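Local coordinates for putative hemin storage protein (PDB 6AU1) that cleaves deacetylated poly-beta-1,6-N-acetylglucosamine through the glycoside hydrolase domain that makes up this chain and can disrupt bacterial biofilms, at residues P127-P132 with D167-S172; V96-V101 with H160-L165; Q47-P52 with Y91-V96; P64-P69 with I141-E146; V263-M268 with T297-Q302. All coordinates share one frame; numbering follows the deposited sequence.

How the contacts relate
From the N terminus, contact 3 comes first, closing the excursion through helix 75-86 between strands 43-47 and 89-94. Contact 4 opens inside it, at 64-69, and closes later on helix 135-151, so the two cross. Contact 2 starts at Val96, which it shares with contact 3, and joins the loops after strands 89-94 and 156-159. Contact 1 ties the same two loops farther out; its segments alternate with those of contact 2, and both cross contact 4. Contact 5 follows in series, closing the short excursion through helix 277-290 between strands 262-266 and 297-305. It belongs to the same curled sheet as contact 3, with centres about 17 Å apart.

Contact 1 (P127-P132 with D167-S172); sequences PTRLSP and DTEDSS
The backbones of Arg129-Pro132 and Glu169-Ser172, neither in a regular helix or strand, run at 68° to one another and come nearest at Ser131 and Asp170, whose CA atoms are 7.4 Å apart. Side chains therefore carry the contact. Arg129, bent at chi3 (-61°), presents the two terminal nitrogens of its guanidinium end-on to Glu169. Its NH2 lies 2.8 Å from Glu169 OE1, and its NH1 lies 2.9 Å from Glu169 OE2. Both oxygens sit near the guanidinium plane, but the carboxylate is twisted 44° against it, so this two-pronged salt bridge is not coplanar. The group is buried and has further partners: Arg129 NE binds Ser126 O and NH1 also binds Val164 O, while Glu169 OE1 forms a second salt bridge with Arg117. The contact thus joins the loops that follow strands 89-94 and 156-159, neighbours in the TIM barrel, and the second loop leads into helix 173-181 with Ser172 as its N-cap. The peptide bond between Glu169 and Asp170 is cis, and both of these successive side chains point to the other segment. Asp170 then divides its work. Its OD2 accepts from Ser131 OG at 2.6 Å, on the syn side, whereas OD1 closes an Asx turn by accepting from Ser172 N at 3.0 Å. Ser172 OG donates to that same OD1 from the same face of the carboxylate.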
# COMPACT_ATOMS: atom_id res chain seq x y z
N PRO A 127 -6.49 13.78 4.53
CA PRO A 127 -7.81 14.23 5.00
C PRO A 127 -8.96 13.56 4.24
O PRO A 127 -10.09 13.62 4.72
CB PRO A 127 -7.80 15.74 4.71
CG PRO A 127 -6.37 16.11 4.56
CD PRO A 127 -5.67 14.89 4.03
N THR A 128 -8.68 12.96 3.08
CA THR A 128 -9.72 12.34 2.27
C THR A 128 -10.02 10.88 2.63
O THR A 128 -10.88 10.26 2.00
CB THR A 128 -9.35 12.37 0.76
OG1 THR A 128 -8.27 11.47 0.52
CG2 THR A 128 -8.96 13.80 0.33
N ARG A 129 -9.30 10.31 3.61
CA ARG A 129 -9.62 8.95 4.05
C ARG A 129 -11.10 8.86 4.45
O ARG A 129 -11.54 9.58 5.35
CB ARG A 129 -8.77 8.53 5.27
CG ARG A 129 -7.32 8.13 4.96
CD ARG A 129 -6.50 8.15 6.27
NE ARG A 129 -6.52 9.51 6.83
CZ ARG A 129 -6.38 9.81 8.12
NH1 ARG A 129 -6.18 8.86 9.02
NH2 ARG A 129 -6.43 11.08 8.50
N LEU A 130 -11.85 7.99 3.78
CA LEU A 130 -13.21 7.73 4.21
C LEU A 130 -13.16 7.01 5.56
O LEU A 130 -12.22 6.27 5.84
CB LEU A 130 -13.96 6.88 3.17
CG LEU A 130 -14.27 7.61 1.86
CD1 LEU A 130 -14.86 6.63 0.85
CD2 LEU A 130 -15.25 8.75 2.14
N SER A 131 -14.17 7.24 6.39
CA SER A 131 -14.27 6.53 7.67
C SER A 131 -14.80 5.11 7.51
O SER A 131 -15.95 4.92 7.13
CB SER A 131 -15.18 7.28 8.64
OG SER A 131 -15.30 6.56 9.85
N PRO A 132 -13.97 4.11 7.83
CA PRO A 132 -14.47 2.73 7.70
C PRO A 132 -15.47 2.38 8.81
O PRO A 132 -16.03 1.29 8.79
CB PRO A 132 -13.20 1.88 7.82
CG PRO A 132 -12.31 2.70 8.72
CD PRO A 132 -12.59 4.15 8.35
N ASP A 167 -3.39 8.97 16.80
CA ASP A 167 -3.93 8.79 18.15
C ASP A 167 -4.97 9.86 18.50
O ASP A 167 -5.37 9.97 19.65
CB ASP A 167 -2.79 8.77 19.18
CG ASP A 167 -1.88 9.98 19.10
OD1 ASP A 167 -2.06 10.83 18.20
OD2 ASP A 167 -0.95 10.07 19.93
N THR A 168 -5.42 10.61 17.50
CA THR A 168 -6.54 11.54 17.65
C THR A 168 -7.72 11.15 16.76
O THR A 168 -8.72 11.88 16.67
CB THR A 168 -6.14 13.00 17.30
OG1 THR A 168 -5.88 13.11 15.89
CG2 THR A 168 -4.90 13.41 18.09
N GLU A 169 -7.60 9.99 16.10
CA GLU A 169 -8.56 9.52 15.11
C GLU A 169 -9.02 8.10 15.44
O GLU A 169 -8.34 7.41 16.19
CB GLU A 169 -7.92 9.53 13.71
CG GLU A 169 -7.47 10.90 13.22
CD GLU A 169 -6.60 10.81 11.97
OE1 GLU A 169 -6.60 11.79 11.19
OE2 GLU A 169 -5.93 9.78 11.77
N ASP A 170 -10.14 7.63 14.90
CA ASP A 170 -11.18 8.36 14.19
C ASP A 170 -12.14 8.93 15.25
O ASP A 170 -12.62 8.18 16.10
CB ASP A 170 -11.87 7.39 13.22
CG ASP A 170 -12.92 8.03 12.35
OD1 ASP A 170 -13.35 9.17 12.62
OD2 ASP A 170 -13.31 7.36 11.37
N SER A 171 -12.40 10.23 15.21
CA SER A 171 -13.24 10.88 16.23
C SER A 171 -14.69 11.12 15.77
O SER A 171 -15.48 11.76 16.47
CB SER A 171 -12.62 12.22 16.65
OG SER A 171 -12.56 13.11 15.54
N SER A 172 -15.04 10.58 14.61
CA SER A 172 -16.38 10.76 14.06
C SER A 172 -17.40 10.02 14.93
O SER A 172 -17.04 9.09 15.65
CB SER A 172 -16.43 10.28 12.61
OG SER A 172 -16.29 8.87 12.53

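Contact 2 (V96-V101 with H160-L165); sequences VLTFSV and HDDAVL. With EDO (1,2-ethanediol), chain G.
At the C-terminal mouth of the barrel, where the loops after neighbouring strands 89-94 and 156-159 emerge, the carboxylate of Asp162 takes three successive backbone N-H groups of Val96, Leu97 and Thr98. Val96 N donates to Asp162 OD1 at 2.9 Å, and Leu97 N donates to Asp162 OD2 at 2.8 Å; each uses the syn lone pair of its oxygen. Thr98 N reaches the same OD2 nearly end-on to its C-O bond, at 2.9 Å, so OD2 is held by two backbone donors. A type I turn from His160 to Ala163 brings Asp162 to this place, with CG in the crowded position between the backbone N and carbonyl carbon (chi1 71°). The bonds join the two loops at the end of the strands where a TIM barrel, the fold of this hydrolase domain, generally handles its substrate. Apolar contacts flank the buried carboxylate. Val96 CG2 meets Ala163 CB at 3.7 Å, and Thr98 CG2 lies 3.7 Å from Asp162 CB. Helix 195-223 adds Phe212 against Val96 and Leu97. Beside the turn sits a 1,2-ethanediol, most likely an additive of the crystallisation. Its O1 donates to Asp161 OD1 at 2.6 Å and its O2 to Asp161 O, also at 2.6 Å; the molecule is bound by Tyr236 OH as well.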
# COMPACT_ATOMS: atom_id res chain seq x y z
N VAL A 96 -7.21 1.73 0.70
CA VAL A 96 -8.16 1.11 1.60
C VAL A 96 -9.29 2.09 1.91
O VAL A 96 -10.46 1.70 2.03
CB VAL A 96 -7.47 0.67 2.90
CG1 VAL A 96 -8.47 -0.02 3.84
CG2 VAL A 96 -6.29 -0.27 2.58
N LEU A 97 -8.94 3.37 2.06
CA LEU A 97 -9.86 4.40 2.55
C LEU A 97 -9.99 5.63 1.67
O LEU A 97 -11.06 6.25 1.62
CB LEU A 97 -9.43 4.88 3.94
CG LEU A 97 -9.27 3.84 5.05
CD1 LEU A 97 -8.84 4.58 6.31
CD2 LEU A 97 -10.57 3.08 5.26
N THR A 98 -8.90 6.02 0.99
CA THR A 98 -8.91 7.31 0.27
C THR A 98 -9.57 7.22 -1.10
O THR A 98 -8.92 6.88 -2.10
CB THR A 98 -7.48 7.89 0.08
OG1 THR A 98 -6.67 6.98 -0.68
CG2 THR A 98 -6.82 8.19 1.42
N PHE A 99 -10.87 7.49 -1.13
CA PHE A 99 -11.63 7.63 -2.36
C PHE A 99 -12.42 8.91 -2.27
O PHE A 99 -13.32 9.02 -1.43
CB PHE A 99 -12.55 6.43 -2.57
CG PHE A 99 -11.82 5.14 -2.66
CD1 PHE A 99 -11.28 4.71 -3.88
CD2 PHE A 99 -11.63 4.35 -1.52
CE1 PHE A 99 -10.58 3.50 -3.96
CE2 PHE A 99 -10.93 3.15 -1.60
CZ PHE A 99 -10.41 2.72 -2.82
N SER A 100 -12.08 9.88 -3.11
CA SER A 100 -12.76 11.18 -3.08
C SER A 100 -13.96 11.15 -4.02
O SER A 100 -13.92 11.66 -5.14
CB SER A 100 -11.78 12.30 -3.46
OG SER A 100 -10.77 12.42 -2.46
N VAL A 101 -15.03 10.52 -3.54
CA VAL A 101 -16.27 10.40 -4.27
C VAL A 101 -16.88 11.77 -4.54
O VAL A 101 -16.63 12.73 -3.81
CB VAL A 101 -17.28 9.52 -3.49
CG1 VAL A 101 -16.73 8.12 -3.31
CG2 VAL A 101 -17.59 10.14 -2.12
N HIS A 160 -2.92 -0.38 0.08
CA HIS A 160 -2.08 0.83 0.10
C HIS A 160 -1.73 1.32 1.50
O HIS A 160 -2.38 0.93 2.47
CB HIS A 160 -2.85 1.92 -0.67
CG HIS A 160 -2.06 3.16 -0.97
ND1 HIS A 160 -0.70 3.16 -1.22
CD2 HIS A 160 -2.47 4.45 -1.12
CE1 HIS A 160 -0.31 4.40 -1.49
NE2 HIS A 160 -1.36 5.20 -1.43
N ASP A 161 -0.73 2.19 1.59
CA ASP A 161 -0.31 2.77 2.87
C ASP A 161 -1.22 3.90 3.36
O ASP A 161 -0.92 4.54 4.36
CB ASP A 161 1.16 3.26 2.79
CG ASP A 161 1.38 4.42 1.80
OD1 ASP A 161 0.42 5.10 1.38
OD2 ASP A 161 2.56 4.66 1.45
N ASP A 162 -2.36 4.11 2.69
CA ASP A 162 -3.27 5.16 3.13
C ASP A 162 -4.04 4.74 4.37
O ASP A 162 -4.63 5.58 5.04
CB ASP A 162 -4.27 5.53 2.02
CG ASP A 162 -5.29 4.45 1.79
OD1 ASP A 162 -4.89 3.30 1.49
OD2 ASP A 162 -6.50 4.72 1.91
N ALA A 163 -4.03 3.44 4.65
CA ALA A 163 -4.72 2.86 5.80
C ALA A 163 -3.94 3.10 7.10
O ALA A 163 -3.26 2.22 7.62
CB ALA A 163 -4.96 1.37 5.56
N VAL A 164 -4.03 4.33 7.58
CA VAL A 164 -3.42 4.74 8.83
C VAL A 164 -4.45 5.51 9.63
O VAL A 164 -5.34 6.12 9.06
CB VAL A 164 -2.16 5.65 8.64
CG1 VAL A 164 -1.01 4.86 8.04
CG2 VAL A 164 -2.50 6.87 7.78
N LEU A 165 -4.32 5.46 10.96
CA LEU A 165 -5.09 6.30 11.87
C LEU A 165 -4.15 6.79 12.96
O LEU A 165 -3.36 5.99 13.47
CB LEU A 165 -6.25 5.52 12.50
CG LEU A 165 -7.37 5.04 11.58
CD1 LEU A 165 -8.28 4.06 12.32
CD2 LEU A 165 -8.19 6.23 11.06
C1 EDO G . -0.02 8.19 2.73
O1 EDO G . -0.82 7.25 2.00
C2 EDO G . -0.45 8.21 4.19
O2 EDO G . -0.07 6.98 4.83

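Contact 3 (Q47-P52 with Y91-V96); sequences QAFADP and YAWLPV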
# COMPACT_ATOMS: atom_id res chain seq x y z
N GLN A 47 -0.57 -0.26 -9.75
CA GLN A 47 -1.48 0.82 -9.35
C GLN A 47 -2.82 0.74 -10.08
O GLN A 47 -2.84 0.72 -11.32
CB GLN A 47 -0.82 2.17 -9.64
CG GLN A 47 -1.45 3.36 -8.91
CD GLN A 47 -0.89 4.68 -9.42
OE1 GLN A 47 -0.38 4.76 -10.54
NE2 GLN A 47 -1.01 5.74 -8.62
N ALA A 48 -3.93 0.71 -9.34
CA ALA A 48 -5.24 0.64 -9.98
C ALA A 48 -6.00 1.96 -9.88
O ALA A 48 -7.10 2.11 -10.43
CB ALA A 48 -6.07 -0.51 -9.37
N PHE A 49 -5.40 2.91 -9.15
CA PHE A 49 -5.97 4.24 -8.89
C PHE A 49 -5.07 5.33 -9.47
O PHE A 49 -3.89 5.09 -9.73
CB PHE A 49 -6.15 4.44 -7.38
CG PHE A 49 -4.86 4.44 -6.60
CD1 PHE A 49 -4.22 3.24 -6.29
CD2 PHE A 49 -4.28 5.63 -6.19
CE1 PHE A 49 -3.03 3.22 -5.57
CE2 PHE A 49 -3.08 5.63 -5.48
CZ PHE A 49 -2.45 4.42 -5.17
N ALA A 50 -5.61 6.53 -9.67
CA ALA A 50 -4.81 7.62 -10.20
C ALA A 50 -4.42 8.60 -9.10
O ALA A 50 -5.26 9.00 -8.29
CB ALA A 50 -5.55 8.35 -11.31
N ASP A 51 -3.15 8.98 -9.06
CA ASP A 51 -2.67 9.97 -8.09
C ASP A 51 -1.61 10.88 -8.75
O ASP A 51 -0.51 11.04 -8.20
CB ASP A 51 -2.10 9.24 -6.86
CG ASP A 51 -1.75 10.19 -5.70
OD1 ASP A 51 -2.25 11.32 -5.64
OD2 ASP A 51 -0.94 9.77 -4.84
N PRO A 52 -1.93 11.48 -9.90
CA PRO A 52 -0.88 12.21 -10.63
C PRO A 52 -0.34 13.43 -9.88
O PRO A 52 0.79 13.84 -10.14
CB PRO A 52 -1.57 12.64 -11.93
CG PRO A 52 -3.01 12.68 -11.60
CD PRO A 52 -3.23 11.57 -10.61
N TYR A 91 -0.54 -7.95 -8.78
CA TYR A 91 -1.39 -7.57 -7.66
C TYR A 91 -2.05 -6.24 -7.96
O TYR A 91 -1.39 -5.34 -8.47
CB TYR A 91 -0.60 -7.41 -6.35
CG TYR A 91 -0.04 -8.65 -5.70
CD1 TYR A 91 0.59 -9.64 -6.43
CD2 TYR A 91 -0.09 -8.80 -4.31
CE1 TYR A 91 1.13 -10.77 -5.81
CE2 TYR A 91 0.44 -9.91 -3.68
CZ TYR A 91 1.05 -10.89 -4.44
OH TYR A 91 1.59 -12.00 -3.82
N ALA A 92 -3.33 -6.11 -7.64
CA ALA A 92 -3.99 -4.82 -7.75
C ALA A 92 -3.67 -4.00 -6.51
O ALA A 92 -3.95 -4.42 -5.40
CB ALA A 92 -5.51 -4.98 -7.90
N TRP A 93 -3.05 -2.84 -6.72
CA TRP A 93 -2.68 -1.93 -5.64
C TRP A 93 -3.76 -0.84 -5.56
O TRP A 93 -3.95 -0.08 -6.51
CB TRP A 93 -1.28 -1.36 -5.92
CG TRP A 93 -0.84 -0.18 -5.13
CD1 TRP A 93 -1.19 0.14 -3.84
CD2 TRP A 93 0.03 0.85 -5.59
NE1 TRP A 93 -0.57 1.32 -3.48
CE2 TRP A 93 0.18 1.77 -4.53
CE3 TRP A 93 0.71 1.08 -6.80
CZ2 TRP A 93 0.97 2.92 -4.64
CZ3 TRP A 93 1.50 2.23 -6.91
CH2 TRP A 93 1.63 3.13 -5.83
N LEU A 94 -4.50 -0.81 -4.45
CA LEU A 94 -5.66 0.09 -4.33
C LEU A 94 -5.68 0.69 -2.92
O LEU A 94 -5.23 0.05 -1.99
CB LEU A 94 -6.95 -0.69 -4.61
CG LEU A 94 -8.23 -0.01 -5.08
CD1 LEU A 94 -8.00 0.79 -6.37
CD2 LEU A 94 -9.35 -1.05 -5.26
N PRO A 95 -6.20 1.91 -2.78
CA PRO A 95 -6.38 2.48 -1.44
C PRO A 95 -7.35 1.65 -0.61
O PRO A 95 -8.21 0.97 -1.16
CB PRO A 95 -6.97 3.87 -1.70
CG PRO A 95 -6.60 4.18 -3.13
CD PRO A 95 -6.67 2.84 -3.83
N VAL A 96 -7.21 1.73 0.70
CA VAL A 96 -8.16 1.11 1.60
C VAL A 96 -9.29 2.09 1.91
O VAL A 96 -10.46 1.70 2.03
CB VAL A 96 -7.47 0.67 2.90
CG1 VAL A 96 -8.47 -0.02 3.84
CG2 VAL A 96 -6.29 -0.27 2.58
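Gln47 and Phe49 press against Trp93 at the tightly packed end of the contact. Gln47 pairs with Trp93 in a parallel bridge, and Ala48 N donates to Trp93 O at 2.9 Å. Next along the chain, Phe49 turns its edge to the indole in a T-shaped pair: CE1 stands over one face of Trp93, the planes are 85° apart and the centroid of the five-membered ring is 5.0 Å from that of Phe49. Pro95 CG lies over one face of Phe49 in a CH-pi contact, 4.0 Å from the ring centroid, while Gln47 CG lies over the opposite face. With CG anti to the backbone N (chi1 -163°), Gln47 runs along the indole, CB touching Trp93 CE3 at 3.4 Å, and its NE2 is hydrogen-bonded to Asp15. Past Phe49 the loop no longer touches 91-96, and the chain heads for solvent through partly exposed Asp51 to exposed Pro52. Strands 43-47 and 89-94 are neighbours in a closed parallel barrel, and the contact lies at their C-terminal ends, as in a TIM barrel.

Contact 4 (P64-P69 with I141-E146); sequences PNRHLP and ISEIYE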
# COMPACT_ATOMS: atom_id res chain seq x y z
N PRO A 64 -13.39 0.62 -14.69
CA PRO A 64 -14.79 1.07 -14.65
C PRO A 64 -15.45 0.66 -13.34
O PRO A 64 -15.25 -0.45 -12.86
CB PRO A 64 -15.43 0.37 -15.86
CG PRO A 64 -14.56 -0.82 -16.11
CD PRO A 64 -13.16 -0.44 -15.69
N ASN A 65 -16.21 1.57 -12.74
CA ASN A 65 -16.82 1.30 -11.45
C ASN A 65 -17.99 2.25 -11.22
O ASN A 65 -18.17 3.22 -11.97
CB ASN A 65 -15.79 1.44 -10.34
CG ASN A 65 -15.42 2.87 -10.10
OD1 ASN A 65 -15.96 3.51 -9.20
ND2 ASN A 65 -14.55 3.41 -10.94
N ARG A 66 -18.76 1.98 -10.18
CA ARG A 66 -20.00 2.70 -9.89
C ARG A 66 -19.85 4.09 -9.28
O ARG A 66 -20.80 4.87 -9.28
CB ARG A 66 -20.85 1.89 -8.91
CG ARG A 66 -21.60 0.74 -9.49
CD ARG A 66 -22.11 -0.11 -8.34
NE ARG A 66 -21.12 -1.10 -7.94
CZ ARG A 66 -21.38 -2.13 -7.14
NH1 ARG A 66 -20.43 -3.00 -6.85
NH2 ARG A 66 -22.60 -2.27 -6.62
N HIS A 67 -18.68 4.39 -8.74
CA HIS A 67 -18.56 5.51 -7.81
C HIS A 67 -17.59 6.61 -8.24
O HIS A 67 -17.89 7.80 -8.06
CB HIS A 67 -18.17 4.99 -6.43
CG HIS A 67 -19.24 4.17 -5.78
ND1 HIS A 67 -20.50 4.67 -5.51
CD2 HIS A 67 -19.27 2.87 -5.40
CE1 HIS A 67 -21.24 3.72 -4.97
NE2 HIS A 67 -20.52 2.62 -4.89
N LEU A 68 -16.45 6.24 -8.80
CA LEU A 68 -15.44 7.23 -9.21
C LEU A 68 -15.26 7.28 -10.72
O LEU A 68 -15.29 6.25 -11.38
CB LEU A 68 -14.08 6.91 -8.56
CG LEU A 68 -13.72 7.61 -7.25
CD1 LEU A 68 -14.77 7.37 -6.21
CD2 LEU A 68 -12.35 7.16 -6.74
N PRO A 69 -15.04 8.49 -11.26
CA PRO A 69 -14.72 8.58 -12.69
C PRO A 69 -13.46 7.79 -13.02
O PRO A 69 -12.59 7.59 -12.18
CB PRO A 69 -14.49 10.08 -12.92
CG PRO A 69 -15.19 10.76 -11.79
CD PRO A 69 -15.13 9.82 -10.63
N ILE A 141 -16.80 1.74 -0.39
CA ILE A 141 -15.47 1.16 -0.60
C ILE A 141 -15.60 -0.30 -1.03
O ILE A 141 -14.92 -0.77 -1.95
CB ILE A 141 -14.60 1.26 0.66
CG1 ILE A 141 -14.32 2.73 0.98
CG2 ILE A 141 -13.29 0.51 0.46
CD1 ILE A 141 -13.73 2.94 2.39
N SER A 142 -16.49 -1.03 -0.35
CA SER A 142 -16.74 -2.43 -0.70
C SER A 142 -17.15 -2.58 -2.16
O SER A 142 -16.73 -3.53 -2.85
CB SER A 142 -17.81 -3.00 0.22
OG SER A 142 -17.33 -3.01 1.57
N GLU A 143 -17.97 -1.66 -2.64
CA GLU A 143 -18.48 -1.74 -4.00
C GLU A 143 -17.41 -1.38 -5.02
O GLU A 143 -17.38 -1.92 -6.13
CB GLU A 143 -19.71 -0.86 -4.16
CG GLU A 143 -20.95 -1.48 -3.48
CD GLU A 143 -22.15 -0.57 -3.46
OE1 GLU A 143 -22.04 0.59 -3.89
OE2 GLU A 143 -23.22 -1.02 -2.98
N ILE A 144 -16.52 -0.47 -4.65
CA ILE A 144 -15.39 -0.14 -5.52
C ILE A 144 -14.49 -1.37 -5.70
O ILE A 144 -14.06 -1.67 -6.82
CB ILE A 144 -14.60 1.08 -4.97
CG1 ILE A 144 -15.47 2.34 -5.05
CG2 ILE A 144 -13.29 1.28 -5.75
CD1 ILE A 144 -14.88 3.54 -4.31
N TYR A 145 -14.23 -2.08 -4.61
CA TYR A 145 -13.44 -3.32 -4.69
C TYR A 145 -14.17 -4.38 -5.50
O TYR A 145 -13.54 -5.11 -6.27
CB TYR A 145 -13.11 -3.83 -3.29
CG TYR A 145 -11.82 -3.26 -2.73
CD1 TYR A 145 -11.77 -1.97 -2.21
CD2 TYR A 145 -10.65 -4.01 -2.72
CE1 TYR A 145 -10.58 -1.44 -1.70
CE2 TYR A 145 -9.46 -3.49 -2.22
CZ TYR A 145 -9.43 -2.21 -1.72
OH TYR A 145 -8.23 -1.73 -1.23
N GLU A 146 -15.49 -4.47 -5.35
CA GLU A 146 -16.27 -5.42 -6.14
C GLU A 146 -16.15 -5.11 -7.62
O GLU A 146 -15.97 -6.01 -8.46
CB GLU A 146 -17.74 -5.40 -5.72
CG GLU A 146 -18.63 -6.32 -6.53
CD GLU A 146 -20.08 -6.35 -6.02
OE1 GLU A 146 -20.51 -5.38 -5.37
OE2 GLU A 146 -20.78 -7.34 -6.26
O HOH W 1 -23.00 -4.53 -5.16
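Glu143 is the first residue of the helical segment to meet the loop 64-69, engaging both Arg66 and His67. His67 NE2 donates to Glu143 OE1 at 2.7 Å, with the imidazole and carboxylate planes only 4° apart. Arg66, bent at chi3 (-88°), folds its guanidinium over the same glutamate: Glu143 CB lies over one face, 3.6 Å from Arg66 CZ, and the two flat groups are stacked. The ion pair from Arg66 NH2 to Glu143 OE2 is long, with no N-H directed at the oxygen. Ile144 follows, its CG1 at the edge of the His67 ring, 3.9 Å from CD2, and its CD1 near Leu68 CD1. There the loop is folded by Asn65, whose OD1 accepts from both His67 N and Leu68 N in an Asx motif. Glu146 completes the salt-bridge network, its OE1 2.8 Å from Arg66 NH1. A water joins that OE1 to Arg66 NH2, and Asp147 forms another salt bridge with NH1. Helix 135-151, which follows strand 89-94 in the TIM barrel, packs its other flank through Ile141, Ser142 and Tyr145 on helix 195-223, and Tyr145 OH binds Pro95 O just past that strand.

Contact 5 (V263-M268 with T297-Q302); sequences VALMAM and TIFELQ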
# COMPACT_ATOMS: atom_id res chain seq x y z
N VAL A 263 3.80 -8.98 4.04
CA VAL A 263 3.86 -7.63 4.58
C VAL A 263 4.81 -6.82 3.71
O VAL A 263 5.99 -7.17 3.60
CB VAL A 263 4.37 -7.63 6.03
CG1 VAL A 263 4.54 -6.20 6.54
CG2 VAL A 263 3.40 -8.40 6.92
N ALA A 264 4.28 -5.79 3.06
CA ALA A 264 5.09 -4.95 2.17
C ALA A 264 5.69 -3.81 2.98
O ALA A 264 5.15 -2.70 3.04
CB ALA A 264 4.27 -4.41 1.01
N LEU A 265 6.83 -4.08 3.60
CA LEU A 265 7.44 -3.15 4.54
C LEU A 265 8.21 -2.07 3.79
O LEU A 265 9.07 -2.38 2.97
CB LEU A 265 8.35 -3.91 5.50
CG LEU A 265 9.18 -3.10 6.49
CD1 LEU A 265 8.29 -2.26 7.39
CD2 LEU A 265 10.03 -4.05 7.33
N MET A 266 7.90 -0.81 4.07
CA MET A 266 8.51 0.27 3.31
C MET A 266 9.90 0.58 3.88
O MET A 266 10.08 1.42 4.76
CB MET A 266 7.56 1.48 3.29
CG MET A 266 6.29 1.10 2.50
SD MET A 266 5.01 2.35 2.35
CE MET A 266 4.52 2.51 4.06
N ALA A 267 10.87 -0.16 3.35
CA ALA A 267 12.26 -0.14 3.84
C ALA A 267 13.01 0.95 3.11
O ALA A 267 13.83 0.69 2.22
CB ALA A 267 12.91 -1.51 3.62
N MET A 268 12.70 2.19 3.47
CA MET A 268 13.08 3.36 2.69
C MET A 268 13.73 4.43 3.56
O MET A 268 13.08 5.42 3.93
CB MET A 268 11.84 3.91 1.98
CG MET A 268 11.18 2.90 1.03
SD MET A 268 9.68 3.55 0.27
CE MET A 268 9.18 2.19 -0.80
N THR A 297 7.87 -11.13 5.16
CA THR A 297 8.05 -9.68 5.02
C THR A 297 8.84 -9.38 3.76
O THR A 297 9.94 -9.90 3.56
CB THR A 297 8.76 -9.08 6.24
OG1 THR A 297 7.98 -9.35 7.41
CG2 THR A 297 8.92 -7.56 6.09
N ILE A 298 8.26 -8.55 2.91
CA ILE A 298 8.94 -8.07 1.72
C ILE A 298 9.51 -6.70 2.02
O ILE A 298 8.78 -5.78 2.38
CB ILE A 298 7.98 -8.00 0.53
CG1 ILE A 298 7.41 -9.40 0.25
CG2 ILE A 298 8.67 -7.43 -0.71
CD1 ILE A 298 6.32 -9.42 -0.79
N PHE A 299 10.83 -6.58 1.93
CA PHE A 299 11.48 -5.30 2.17
C PHE A 299 11.41 -4.49 0.89
O PHE A 299 12.17 -4.72 -0.05
CB PHE A 299 12.92 -5.49 2.65
CG PHE A 299 13.01 -6.13 4.01
CD1 PHE A 299 12.90 -7.51 4.15
CD2 PHE A 299 13.17 -5.36 5.14
CE1 PHE A 299 12.95 -8.10 5.40
CE2 PHE A 299 13.25 -5.94 6.41
CZ PHE A 299 13.13 -7.31 6.54
N GLU A 300 10.46 -3.56 0.85
CA GLU A 300 10.24 -2.76 -0.35
C GLU A 300 11.12 -1.51 -0.32
O GLU A 300 10.92 -0.62 0.50
CB GLU A 300 8.77 -2.39 -0.48
CG GLU A 300 8.45 -1.71 -1.79
CD GLU A 300 6.97 -1.66 -2.08
OE1 GLU A 300 6.15 -1.89 -1.16
OE2 GLU A 300 6.63 -1.40 -3.25
N LEU A 301 12.09 -1.48 -1.22
CA LEU A 301 13.10 -0.42 -1.26
C LEU A 301 12.65 0.71 -2.16
O LEU A 301 11.76 0.51 -2.99
CB LEU A 301 14.43 -0.98 -1.76
CG LEU A 301 14.95 -2.19 -0.98
CD1 LEU A 301 16.05 -2.86 -1.76
CD2 LEU A 301 15.48 -1.71 0.37
N GLN A 302 13.25 1.89 -2.02
CA GLN A 302 12.90 2.97 -2.93
C GLN A 302 13.94 3.12 -4.03
O GLN A 302 15.14 3.08 -3.77
CB GLN A 302 12.72 4.29 -2.17
CG GLN A 302 13.97 4.85 -1.52
CD GLN A 302 13.65 6.07 -0.65
OE1 GLN A 302 13.75 6.01 0.57
NE2 GLN A 302 13.27 7.19 -1.29
O HOH W 2 15.28 1.81 0.10
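Val263-Met266 and Thr297-Glu300 pair in parallel as neighbouring staves of the TIM barrel, the axes of these short strand segments inclined by 31°. Hydrogen bonds alternate between them: Ile298 N to Val263 O (2.7 Å), Leu265 N to Ile298 O and Glu300 N to Leu265 O. Just beyond, Ala267 N meets Glu300 O tilted from the carbonyl plane. Leu265 CG is anti to the backbone N (chi1 175°), which lays CD2 beside Phe299 CE2 at 3.8 Å, the two side chains pointing the same way. Helices 277-290 and 314-326 pack on this side, through Leu284 and Val288 on Leu265 and through Leu324 on Phe299. The other face carries Ala264, Met266 and Glu300, with Glu300 OE1 in a weak hydrogen bond to Asn234 of strand 230-235, the neighbour of 262-266 on its other side. Farther along, Met268 CB rests 3.2 Å from Gln302 OE1, an oxygen held by Met271 N. Here the backbones part, and a water bridges them, donating to Ala267 O and accepting from Gln302 N at 2.9 Å.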